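Local coordinates for uncharacterized protein (Pseudomonas aeruginosa, PDB 5BR9) that is probably the TsaB component of the machinery that installs the threonylcarbamoyl group of N6-threonylcarbamoyladenosine at position 37 of tRNA, at residues L13-S18 with R81-V86; I68-G73 with Q217-Y222; L99-L104 with L200-F205; A111-G116 with L193-D198. All coordinates share one frame; numbering follows the deposited sequence.

Contact 1: L13-S18 with R81-V86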
loop_
_atom_site.group_PDB
_atom_site.type_symbol
_atom_site.label_atom_id
_atom_site.label_comp_id
_atom_site.label_asym_id
_atom_site.label_seq_id
_atom_site.Cartn_x
_atom_site.Cartn_y
_atom_site.Cartn_z
ATOM N N LEU A 13 16.851 -7.862 2.801
ATOM C CA LEU A 13 15.656 -7.861 3.644
ATOM C C LEU A 13 14.490 -8.435 2.830
ATOM O O LEU A 13 14.286 -8.067 1.662
ATOM C CB LEU A 13 15.335 -6.425 4.133
ATOM C CG LEU A 13 14.121 -6.216 5.041
ATOM C CD1 LEU A 13 14.329 -6.948 6.374
ATOM C CD2 LEU A 13 13.831 -4.726 5.273
ATOM N N ALA A 14 13.740 -9.343 3.444
ATOM C CA ALA A 14 12.620 -9.986 2.782
ATOM C C ALA A 14 11.363 -9.891 3.634
ATOM O O ALA A 14 11.434 -9.974 4.859
ATOM C CB ALA A 14 12.936 -11.443 2.481
ATOM N N LEU A 15 10.226 -9.647 2.995
ATOM C CA LEU A 15 8.960 -9.633 3.714
ATOM C C LEU A 15 7.798 -10.188 2.882
ATOM O O LEU A 15 7.752 -10.026 1.657
ATOM C CB LEU A 15 8.659 -8.243 4.240
ATOM C CG LEU A 15 8.460 -7.069 3.324
ATOM C CD1 LEU A 15 7.007 -7.060 2.853
ATOM C CD2 LEU A 15 8.810 -5.817 4.138
ATOM N N ASP A 16 6.865 -10.859 3.552
ATOM C CA ASP A 16 5.692 -11.347 2.866
ATOM C C ASP A 16 4.424 -11.125 3.697
ATOM O O ASP A 16 4.364 -11.472 4.871
ATOM C CB ASP A 16 5.848 -12.826 2.531
ATOM C CG ASP A 16 4.858 -13.272 1.472
ATOM O OD1 ASP A 16 5.235 -13.273 0.284
ATOM O OD2 ASP A 16 3.699 -13.580 1.811
ATOM N N THR A 17 3.416 -10.545 3.057
ATOM C CA THR A 17 2.130 -10.260 3.682
ATOM C C THR A 17 0.979 -10.670 2.788
ATOM O O THR A 17 -0.121 -10.141 2.902
ATOM C CB THR A 17 1.979 -8.753 3.990
ATOM O OG1 THR A 17 2.180 -8.014 2.780
ATOM C CG2 THR A 17 2.999 -8.301 5.010
ATOM N N SER A 18 1.229 -11.626 1.907
ATOM C CA SER A 18 0.237 -12.027 0.902
ATOM C C SER A 18 -0.868 -12.899 1.499
ATOM O O SER A 18 -1.877 -13.187 0.841
ATOM C CB SER A 18 0.923 -12.750 -0.267
ATOM O OG SER A 18 1.480 -13.992 0.141
ATOM N N ARG A 81 -0.926 -5.427 -1.588
ATOM C CA ARG A 81 -0.851 -3.982 -1.800
ATOM C C ARG A 81 -0.100 -3.273 -0.684
ATOM O O ARG A 81 0.641 -2.329 -0.936
ATOM C CB ARG A 81 -2.252 -3.394 -1.955
ATOM C CG ARG A 81 -2.799 -3.621 -3.349
ATOM C CD ARG A 81 -4.307 -3.579 -3.440
ATOM N NE ARG A 81 -4.743 -4.394 -4.574
ATOM C CZ ARG A 81 -4.741 -3.984 -5.841
ATOM N NH1 ARG A 81 -5.144 -4.806 -6.802
ATOM N NH2 ARG A 81 -4.338 -2.753 -6.148
ATOM N N ILE A 82 -0.285 -3.738 0.546
ATOM C CA ILE A 82 0.482 -3.226 1.671
ATOM C C ILE A 82 1.979 -3.478 1.471
ATOM O O ILE A 82 2.795 -2.564 1.621
ATOM C CB ILE A 82 -0.011 -3.846 2.987
ATOM C CG1 ILE A 82 -1.411 -3.333 3.325
ATOM C CG2 ILE A 82 0.950 -3.547 4.128
ATOM C CD1 ILE A 82 -2.182 -4.274 4.257
ATOM N N ALA A 83 2.344 -4.714 1.140
ATOM C CA ALA A 83 3.749 -5.029 0.895
ATOM C C ALA A 83 4.312 -4.120 -0.188
ATOM O O ALA A 83 5.384 -3.542 -0.011
ATOM C CB ALA A 83 3.930 -6.509 0.504
ATOM N N ILE A 84 3.576 -3.971 -1.292
ATOM C CA ILE A 84 4.053 -3.164 -2.410
ATOM C C ILE A 84 4.405 -1.732 -1.969
ATOM O O ILE A 84 5.531 -1.261 -2.198
ATOM C CB ILE A 84 3.033 -3.157 -3.548
ATOM C CG1 ILE A 84 2.991 -4.531 -4.210
ATOM C CG2 ILE A 84 3.382 -2.084 -4.568
ATOM C CD1 ILE A 84 1.876 -4.708 -5.223
ATOM N N GLY A 85 3.459 -1.052 -1.324
ATOM C CA GLY A 85 3.677 0.311 -0.867
ATOM C C GLY A 85 4.811 0.495 0.127
ATOM O O GLY A 85 5.694 1.350 -0.044
ATOM N N VAL A 86 4.806 -0.322 1.168
ATOM C CA VAL A 86 5.810 -0.203 2.206
ATOM C C VAL A 86 7.216 -0.447 1.641
ATOM O O VAL A 86 8.143 0.317 1.916
ATOM C CB VAL A 86 5.490 -1.161 3.374
ATOM C CG1 VAL A 86 6.648 -1.219 4.367
ATOM C CG2 VAL A 86 4.192 -0.725 4.062
#

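Contact 2: I68-G73 with Q217-Y222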
loop_
_atom_site.group_PDB
_atom_site.type_symbol
_atom_site.label_atom_id
_atom_site.label_comp_id
_atom_site.label_asym_id
_atom_site.label_seq_id
_atom_site.Cartn_x
_atom_site.Cartn_y
_atom_site.Cartn_z
ATOM N N ILE A 68 15.582 -4.872 -1.144
ATOM C CA ILE A 68 14.400 -5.344 -0.410
ATOM C C ILE A 68 13.550 -6.219 -1.306
ATOM O O ILE A 68 13.168 -5.805 -2.404
ATOM C CB ILE A 68 13.572 -4.178 0.134
ATOM C CG1 ILE A 68 14.461 -3.210 0.925
ATOM C CG2 ILE A 68 12.470 -4.711 1.016
ATOM C CD1 ILE A 68 13.775 -1.933 1.313
ATOM N N ALA A 69 13.292 -7.441 -0.851
ATOM C CA ALA A 69 12.473 -8.389 -1.589
ATOM C C ALA A 69 11.104 -8.549 -0.953
ATOM O O ALA A 69 10.974 -8.463 0.266
ATOM C CB ALA A 69 13.171 -9.727 -1.662
ATOM N N PHE A 70 10.086 -8.802 -1.773
ATOM C CA PHE A 70 8.741 -9.016 -1.251
ATOM C C PHE A 70 7.952 -9.982 -2.144
ATOM O O PHE A 70 8.218 -10.073 -3.341
ATOM C CB PHE A 70 7.980 -7.691 -1.133
ATOM C CG PHE A 70 7.682 -7.045 -2.454
ATOM C CD1 PHE A 70 6.417 -7.159 -3.029
ATOM C CD2 PHE A 70 8.657 -6.330 -3.126
ATOM C CE1 PHE A 70 6.142 -6.568 -4.254
ATOM C CE2 PHE A 70 8.384 -5.735 -4.353
ATOM C CZ PHE A 70 7.141 -5.857 -4.916
ATOM N N GLY A 71 6.978 -10.680 -1.564
ATOM C CA GLY A 71 6.065 -11.476 -2.344
ATOM C C GLY A 71 5.060 -10.591 -3.068
ATOM O O GLY A 71 4.314 -9.852 -2.434
ATOM N N ARG A 72 5.032 -10.656 -4.395
ATOM C CA ARG A 72 4.167 -9.771 -5.175
ATOM C C ARG A 72 2.817 -10.417 -5.477
ATOM O O ARG A 72 2.097 -9.984 -6.372
ATOM C CB ARG A 72 4.865 -9.362 -6.478
ATOM C CG ARG A 72 5.449 -10.525 -7.290
ATOM C CD ARG A 72 4.453 -11.106 -8.287
ATOM N NE ARG A 72 5.123 -11.895 -9.319
ATOM C CZ ARG A 72 4.613 -12.996 -9.869
ATOM N NH1 ARG A 72 3.433 -13.452 -9.469
ATOM N NH2 ARG A 72 5.291 -13.647 -10.812
ATOM N N GLY A 73 2.472 -11.448 -4.723
ATOM C CA GLY A 73 1.274 -12.205 -4.995
ATOM C C GLY A 73 1.616 -13.378 -5.901
ATOM O O GLY A 73 2.787 -13.594 -6.228
ATOM N N GLN A 217 10.767 3.297 -10.551
ATOM C CA GLN A 217 10.677 2.626 -11.844
ATOM C C GLN A 217 9.408 1.788 -11.878
ATOM O O GLN A 217 8.939 1.348 -10.832
ATOM C CB GLN A 217 11.930 1.768 -12.085
ATOM C CG GLN A 217 11.970 1.027 -13.390
ATOM C CD GLN A 217 13.191 0.138 -13.502
ATOM O OE1 GLN A 217 14.278 0.526 -13.098
ATOM N NE2 GLN A 217 13.013 -1.066 -14.052
ATOM N N ALA A 218 8.847 1.595 -13.072
ATOM C CA ALA A 218 7.631 0.804 -13.217
ATOM C C ALA A 218 7.883 -0.607 -12.713
ATOM O O ALA A 218 8.873 -1.263 -13.065
ATOM C CB ALA A 218 7.144 0.790 -14.673
ATOM N N LEU A 219 6.964 -1.063 -11.880
ATOM C CA LEU A 219 7.124 -2.308 -11.155
ATOM C C LEU A 219 6.558 -3.480 -11.941
ATOM O O LEU A 219 5.407 -3.423 -12.399
ATOM C CB LEU A 219 6.437 -2.199 -9.796
ATOM C CG LEU A 219 7.027 -2.872 -8.575
ATOM C CD1 LEU A 219 8.544 -2.757 -8.584
ATOM C CD2 LEU A 219 6.438 -2.189 -7.359
ATOM N N PRO A 220 7.355 -4.556 -12.090
ATOM C CA PRO A 220 6.908 -5.773 -12.779
ATOM C C PRO A 220 5.972 -6.585 -11.879
ATOM O O PRO A 220 6.185 -7.766 -11.621
ATOM C CB PRO A 220 8.221 -6.513 -13.066
ATOM C CG PRO A 220 9.114 -6.111 -11.907
ATOM C CD PRO A 220 8.750 -4.670 -11.613
ATOM N N VAL A 221 4.941 -5.907 -11.388
ATOM C CA VAL A 221 3.885 -6.515 -10.597
ATOM C C VAL A 221 2.597 -6.094 -11.272
ATOM O O VAL A 221 2.359 -4.904 -11.461
ATOM C CB VAL A 221 3.940 -6.077 -9.108
ATOM C CG1 VAL A 221 2.822 -6.725 -8.301
ATOM C CG2 VAL A 221 5.302 -6.407 -8.512
ATOM N N TYR A 222 1.779 -7.065 -11.661
ATOM C CA TYR A 222 0.601 -6.772 -12.459
ATOM C C TYR A 222 -0.664 -7.329 -11.830
ATOM O O TYR A 222 -1.066 -8.452 -12.127
ATOM C CB TYR A 222 0.761 -7.332 -13.868
ATOM C CG TYR A 222 2.125 -7.107 -14.491
ATOM C CD1 TYR A 222 2.630 -5.828 -14.669
ATOM C CD2 TYR A 222 2.886 -8.179 -14.937
ATOM C CE1 TYR A 222 3.865 -5.622 -15.255
ATOM C CE2 TYR A 222 4.118 -7.990 -15.525
ATOM C CZ TYR A 222 4.612 -6.709 -15.683
ATOM O OH TYR A 222 5.848 -6.515 -16.265
#

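Contact 3: L99-L104 with L200-F205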
loop_
_atom_site.group_PDB
_atom_site.type_symbol
_atom_site.label_atom_id
_atom_site.label_comp_id
_atom_site.label_asym_id
_atom_site.label_seq_id
_atom_site.Cartn_x
_atom_site.Cartn_y
_atom_site.Cartn_z
ATOM N N LEU A 99 13.032 -6.241 -5.164
ATOM C CA LEU A 99 12.938 -7.526 -5.836
ATOM C C LEU A 99 11.537 -8.119 -5.673
ATOM O O LEU A 99 11.177 -8.595 -4.599
ATOM C CB LEU A 99 13.977 -8.491 -5.257
ATOM C CG LEU A 99 15.444 -8.152 -5.505
ATOM C CD1 LEU A 99 16.361 -8.883 -4.540
ATOM C CD2 LEU A 99 15.790 -8.533 -6.927
ATOM N N ALA A 100 10.748 -8.093 -6.740
ATOM C CA ALA A 100 9.421 -8.687 -6.715
ATOM C C ALA A 100 9.548 -10.202 -6.955
ATOM O O ALA A 100 10.181 -10.635 -7.904
ATOM C CB ALA A 100 8.534 -8.045 -7.759
ATOM N N VAL A 101 8.970 -11.005 -6.071
ATOM C CA VAL A 101 9.084 -12.448 -6.163
ATOM C C VAL A 101 7.704 -13.083 -6.049
ATOM O O VAL A 101 6.891 -12.718 -5.184
ATOM C CB VAL A 101 10.027 -13.008 -5.080
ATOM C CG1 VAL A 101 10.065 -14.519 -5.132
ATOM C CG2 VAL A 101 11.426 -12.431 -5.225
ATOM N N SER A 102 7.447 -14.039 -6.929
ATOM C CA SER A 102 6.173 -14.712 -6.950
ATOM C C SER A 102 5.925 -15.530 -5.701
ATOM O O SER A 102 6.777 -16.289 -5.271
ATOM C CB SER A 102 6.079 -15.632 -8.180
ATOM O OG SER A 102 4.971 -16.487 -8.035
ATOM N N ASP A 103 4.715 -15.429 -5.160
ATOM C CA ASP A 103 4.343 -16.258 -4.035
ATOM C C ASP A 103 4.173 -17.738 -4.385
ATOM O O ASP A 103 4.300 -18.592 -3.509
ATOM C CB ASP A 103 3.079 -15.712 -3.387
ATOM C CG ASP A 103 3.395 -14.565 -2.423
ATOM O OD1 ASP A 103 3.176 -13.394 -2.765
ATOM O OD2 ASP A 103 3.871 -14.850 -1.310
ATOM N N LEU A 104 3.905 -18.047 -5.653
ATOM C CA LEU A 104 3.890 -19.449 -6.102
ATOM C C LEU A 104 5.315 -20.030 -6.024
ATOM O O LEU A 104 5.518 -21.147 -5.527
ATOM C CB LEU A 104 3.318 -19.553 -7.541
ATOM C CG LEU A 104 1.819 -19.208 -7.683
ATOM C CD1 LEU A 104 1.421 -18.913 -9.115
ATOM C CD2 LEU A 104 0.916 -20.319 -7.112
ATOM N N LEU A 200 13.518 -15.122 0.917
ATOM C CA LEU A 200 14.909 -14.696 1.068
ATOM C C LEU A 200 15.856 -15.545 0.207
ATOM O O LEU A 200 16.729 -15.007 -0.472
ATOM C CB LEU A 200 15.314 -14.758 2.546
ATOM C CG LEU A 200 16.684 -14.196 2.904
ATOM C CD1 LEU A 200 16.779 -12.708 2.586
ATOM C CD2 LEU A 200 16.978 -14.447 4.387
ATOM N N SER A 201 15.663 -16.859 0.198
ATOM C CA SER A 201 16.433 -17.735 -0.696
ATOM C C SER A 201 16.310 -17.302 -2.160
ATOM O O SER A 201 17.322 -17.113 -2.863
ATOM C CB SER A 201 15.971 -19.186 -0.559
ATOM O OG SER A 201 16.125 -19.627 0.778
ATOM N N LEU A 202 15.073 -17.118 -2.604
ATOM C CA LEU A 202 14.794 -16.721 -3.989
ATOM C C LEU A 202 15.384 -15.336 -4.313
ATOM O O LEU A 202 15.969 -15.144 -5.384
ATOM C CB LEU A 202 13.272 -16.755 -4.251
ATOM C CG LEU A 202 12.704 -18.186 -4.232
ATOM C CD1 LEU A 202 11.155 -18.247 -4.269
ATOM C CD2 LEU A 202 13.283 -18.977 -5.399
ATOM N N ALA A 203 15.253 -14.390 -3.380
ATOM C CA ALA A 203 15.846 -13.064 -3.543
ATOM C C ALA A 203 17.374 -13.140 -3.731
ATOM O O ALA A 203 17.940 -12.392 -4.533
ATOM C CB ALA A 203 15.513 -12.192 -2.352
ATOM N N GLY A 204 18.032 -14.032 -2.990
ATOM C CA GLY A 204 19.466 -14.255 -3.158
ATOM C C GLY A 204 19.858 -14.654 -4.580
ATOM O O GLY A 204 20.803 -14.105 -5.157
ATOM N N PHE A 205 19.110 -15.586 -5.167
ATOM C CA PHE A 205 19.380 -15.991 -6.541
ATOM C C PHE A 205 19.125 -14.816 -7.495
ATOM O O PHE A 205 19.928 -14.542 -8.388
ATOM C CB PHE A 205 18.536 -17.219 -6.938
ATOM C CG PHE A 205 18.949 -18.493 -6.229
ATOM C CD1 PHE A 205 20.120 -19.163 -6.595
ATOM C CD2 PHE A 205 18.173 -19.020 -5.200
ATOM C CE1 PHE A 205 20.510 -20.323 -5.939
ATOM C CE2 PHE A 205 18.558 -20.185 -4.539
ATOM C CZ PHE A 205 19.720 -20.846 -4.908
#

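Contact 4: A111-G116 with L193-D198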
loop_
_atom_site.group_PDB
_atom_site.type_symbol
_atom_site.label_atom_id
_atom_site.label_comp_id
_atom_site.label_asym_id
_atom_site.label_seq_id
_atom_site.Cartn_x
_atom_site.Cartn_y
_atom_site.Cartn_z
ATOM N N ALA A 111 8.339 -25.744 -0.097
ATOM C CA ALA A 111 8.055 -27.173 -0.163
ATOM C C ALA A 111 9.355 -27.947 -0.425
ATOM O O ALA A 111 9.550 -29.056 0.072
ATOM C CB ALA A 111 7.010 -27.467 -1.222
ATOM N N TYR A 112 10.236 -27.352 -1.217
ATOM C CA TYR A 112 11.532 -27.950 -1.457
ATOM C C TYR A 112 12.324 -28.046 -0.150
ATOM O O TYR A 112 12.829 -29.110 0.196
ATOM C CB TYR A 112 12.318 -27.153 -2.494
ATOM C CG TYR A 112 13.774 -27.552 -2.505
ATOM C CD1 TYR A 112 14.159 -28.833 -2.911
ATOM C CD2 TYR A 112 14.767 -26.670 -2.068
ATOM C CE1 TYR A 112 15.496 -29.219 -2.898
ATOM C CE2 TYR A 112 16.121 -27.055 -2.052
ATOM C CZ TYR A 112 16.468 -28.329 -2.476
ATOM O OH TYR A 112 17.787 -28.722 -2.476
ATOM N N ARG A 113 12.406 -26.939 0.585
ATOM C CA ARG A 113 13.164 -26.917 1.831
ATOM C C ARG A 113 12.595 -27.882 2.873
ATOM O O ARG A 113 13.346 -28.558 3.580
ATOM C CB ARG A 113 13.211 -25.500 2.412
ATOM C CG ARG A 113 13.918 -25.402 3.757
ATOM C CD ARG A 113 14.013 -23.960 4.232
ATOM N NE ARG A 113 12.710 -23.288 4.304
ATOM C CZ ARG A 113 11.862 -23.417 5.320
ATOM N NH1 ARG A 113 12.169 -24.203 6.345
ATOM N NH2 ARG A 113 10.711 -22.758 5.314
ATOM N N GLU A 114 11.274 -27.963 2.956
ATOM C CA GLU A 114 10.640 -28.738 4.020
ATOM C C GLU A 114 10.379 -30.217 3.683
ATOM O O GLU A 114 10.469 -31.064 4.556
ATOM C CB GLU A 114 9.322 -28.072 4.417
ATOM C CG GLU A 114 9.468 -26.802 5.223
ATOM C CD GLU A 114 8.118 -26.245 5.696
ATOM O OE1 GLU A 114 7.081 -26.924 5.529
ATOM O OE2 GLU A 114 8.098 -25.147 6.289
ATOM N N GLN A 115 10.036 -30.514 2.433
ATOM C CA GLN A 115 9.656 -31.874 2.029
ATOM C C GLN A 115 10.724 -32.522 1.178
ATOM O O GLN A 115 10.661 -33.714 0.914
ATOM C CB GLN A 115 8.353 -31.876 1.218
ATOM C CG GLN A 115 7.177 -31.225 1.890
ATOM C CD GLN A 115 6.847 -31.868 3.212
ATOM O OE1 GLN A 115 7.007 -33.075 3.387
ATOM N NE2 GLN A 115 6.392 -31.062 4.161
ATOM N N GLY A 116 11.675 -31.714 0.713
ATOM C CA GLY A 116 12.694 -32.155 -0.224
ATOM C C GLY A 116 12.191 -32.356 -1.647
ATOM O O GLY A 116 12.908 -32.896 -2.484
ATOM N N LEU A 193 1.702 -22.139 3.299
ATOM C CA LEU A 193 1.685 -20.715 3.009
ATOM C C LEU A 193 3.111 -20.225 2.686
ATOM O O LEU A 193 4.075 -20.919 2.975
ATOM C CB LEU A 193 1.100 -19.947 4.209
ATOM C CG LEU A 193 -0.349 -20.271 4.610
ATOM C CD1 LEU A 193 -0.801 -19.415 5.793
ATOM C CD2 LEU A 193 -1.303 -20.075 3.414
ATOM N N PRO A 194 3.238 -19.054 2.033
ATOM C CA PRO A 194 4.544 -18.435 1.787
ATOM C C PRO A 194 5.283 -18.115 3.081
ATOM O O PRO A 194 4.651 -17.839 4.078
ATOM C CB PRO A 194 4.187 -17.149 1.040
ATOM C CG PRO A 194 2.904 -17.444 0.392
ATOM C CD PRO A 194 2.156 -18.313 1.356
ATOM N N HIS A 195 6.605 -18.157 3.054
ATOM C CA HIS A 195 7.425 -17.890 4.228
ATOM C C HIS A 195 8.603 -16.998 3.784
ATOM O O HIS A 195 9.279 -17.293 2.791
ATOM C CB HIS A 195 7.895 -19.212 4.822
ATOM C CG HIS A 195 8.436 -19.120 6.208
ATOM N ND1 HIS A 195 9.508 -18.321 6.541
ATOM C CD2 HIS A 195 8.099 -19.785 7.338
ATOM C CE1 HIS A 195 9.776 -18.460 7.827
ATOM N NE2 HIS A 195 8.941 -19.351 8.331
ATOM N N ALA A 196 8.828 -15.894 4.486
ATOM C CA ALA A 196 9.881 -14.951 4.108
ATOM C C ALA A 196 11.263 -15.607 4.032
ATOM O O ALA A 196 12.130 -15.163 3.270
ATOM C CB ALA A 196 9.909 -13.789 5.073
ATOM N N GLU A 197 11.472 -16.660 4.814
ATOM C CA GLU A 197 12.738 -17.402 4.755
ATOM C C GLU A 197 13.015 -17.938 3.343
ATOM O O GLU A 197 14.145 -17.897 2.845
ATOM C CB GLU A 197 12.741 -18.551 5.757
ATOM C CG GLU A 197 13.977 -19.427 5.643
ATOM C CD GLU A 197 14.032 -20.532 6.679
ATOM O OE1 GLU A 197 13.096 -20.648 7.498
ATOM O OE2 GLU A 197 15.026 -21.286 6.671
ATOM N N ASP A 198 11.975 -18.440 2.693
ATOM C CA ASP A 198 12.131 -18.999 1.354
ATOM C C ASP A 198 12.086 -17.898 0.294
ATOM O O ASP A 198 12.732 -18.011 -0.757
ATOM C CB ASP A 198 11.070 -20.071 1.125
ATOM C CG ASP A 198 11.097 -21.123 2.221
ATOM O OD1 ASP A 198 12.085 -21.897 2.283
ATOM O OD2 ASP A 198 10.160 -21.146 3.051
#

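Contact 1: L13-S18 with R81-V86
T17 and A83 mark the closest approach of the two backbones, their CA atoms 6.1 Å apart, where strand 12-16 gives way to a loop beside helix 77-94. The helix offers one small methyl at this point, A83 CB, and two side chains of the 13-18 segment converge on it. From the strand, the L15 branch ending in CD1 comes down to A83 CB at 3.9 Å. From the loop, T17 sets its hydroxyl against the same methyl, with OG1 3.2 Å from A83 CB. A chi1 of 55° places OG1 between the backbone N and the carbonyl carbon of T17, on the side of the helix, where it is hydrogen-bonded to the carbonyl oxygen of G79, one turn before A83. L47 of helix 43-58 packs against both L15 and T17. D16, lying between these two residues, points away from the helix and shapes the end of the strand instead. D16 OD2 accepts from S18 N (3.2 Å, 164°), which makes an Asx turn, and on its syn side from S18 OG at 2.8 Å. Helix 77-94 also meets the second subunit, where I84 packs on I82 of that chain. Helix and central strand of this actin-like fold are therefore joined by a buried apolar touch, with one threonine hydroxyl satisfied by a helix carbonyl as the polar fastening beside it.

Contact 2: I68-G73 with Q217-Y222
V221 and R72 form the tight part of this contact, beside strand 67-71, where a late, irregular piece of chain packs back on the first sheet of the actin-like fold. Both methyls of V221 straddle the start of the arginine side chain, CG2 lying 3.6 Å and CG1 3.8 Å from R72 CB. With CG1 anti to the backbone N of V221 (chi1 180°), CG2 is turned toward F70 as well, and it reaches F70 CZ at 4.1 Å. One methyl thus fills the corner between the aliphatic root of R72 and the far end of the phenylalanine ring. A100 of the neighbouring strand 98-101 also packs on V221 and F70.

Packing slackens toward L219, whose CD2 stands 4.5 Å from F70 CZ and approaches the ring obliquely. L219 is partly exposed and P220 exposed, so this is the more open side of the contact. The backbone nevertheless keeps its shape there: P220 is the centre of an inverse gamma turn, closed by V221 N to L219 O at 2.7 Å, and this tight reversal brings L219 and V221, which flank the proline in sequence, both toward the strand. R72 bends at chi2 (90°) and carries its guanidinium off from the valine to a salt bridge between NH1 and E149 on strand 142-152, beside a weak bond from NH1 to G73 O. R72 accordingly divides its chemistry, giving the C-terminal segment methylene surface while spending its charge elsewhere; the attachment of that segment here is apolar.

Contact 3: L99-L104 with L200-F205
S102 OG, one residue beyond the V101 side chain that meets L202, is gripped from several directions. S102 is the N-cap of helix 103-115; S102 OG accepts a weak bond from L104 N (3.0 Å, 131°) and another weak one from A105 N, and it is hydrogen-bonded to OE2 of E149 on strand 142-152. The serine thus ties the start of this helix to the second sheet close to strand 98-101, at the border of the first sheet. The arrangement belongs to the two-sheet, actin-like fold of the Kae1/TsaD family, with helix 196-208 laid against the strand.

The strand presents alternate residues to that helix. L99 and V101 point toward it, while A100 faces the other side of the sheet and packs on V221. L99 CD1 meets A203 at its backbone and at its methyl, lying 3.8 Å from A203 O and 4.1 Å from A203 CB; A206 and W207 further along the helix also pack on L99. L202 points toward the strand and also packs on A105, I106 and Q109 of helix 103-115. Between these neighbours V101 fits against the root and the tip of L202 together. Its chi1 of 176° sets CG1 anti to the backbone N and directs that methyl at the leucine, so that V101 CG1 rests 4.0 Å from both L202 CB and L202 CD1.

Contact 4: A111-G116 with L193-D198
R113 reaches from near the end of helix 103-115 to D198 and E197 in the first turn of helix 196-208. R113 CB already lies 3.8 Å from D198 OD1. R113 CD lies 3.4 Å from D198 OD1, and a bend at chi3 (56°) turns the guanidinium side-on to the aspartate. R113 NE then donates almost straight to D198 OD1 at 2.5 Å, and NH2 to D198 OD2 at 2.8 Å. Both oxygens use syn lone pairs, and the two flat groups are nearly coplanar. R113 CZ sits beneath E197 OE1, 3.7 Å away over one face of the guanidinium, with the glutamate carboxylate stacked on it. NH1 has a long, charge-only salt bridge with E197 OE1. R113 NH2 also hangs over the face of the H195 ring, 4.4 Å from H195 CG. H195, stacked on Y36, accepts E197 N at its ND1 in the ring plane (3.1 Å), capping helix 196-208. E114 OE2, salt-bridged to R110, makes a long salt bridge to R113 NH2. Two edge bonds and a stacked carboxylate probably limit rotation of the guanidinium; with E114 they form a helix-to-helix salt-bridge network built on a bidentate, side-on arginine-aspartate pair.

In the fold
From the N terminus, strand 12-16 opens contact 1 and strand 67-71 opens contact 2 before helix 77-94 closes contact 1, so these two cross. Strand 98-101 and then helix 103-115 open contacts 3 and 4. The chain makes the whole second sheet before returning: 193-198 closes contact 4, 200-205 closes contact 3 and 217-222 closes contact 2, an order that places 4 within 3 and 3 within 2. Contacts 1 to 3 share the first sheet, whose strands 12-16, 67-71 and 98-101 lie side by side. D103 OD1 further links contacts 2 and 3, accepting G73 N at 2.8 Å. Contact 3 sets strand 98-101 against helix 196-208; contact 4 joins helix 103-115 to that helix's start.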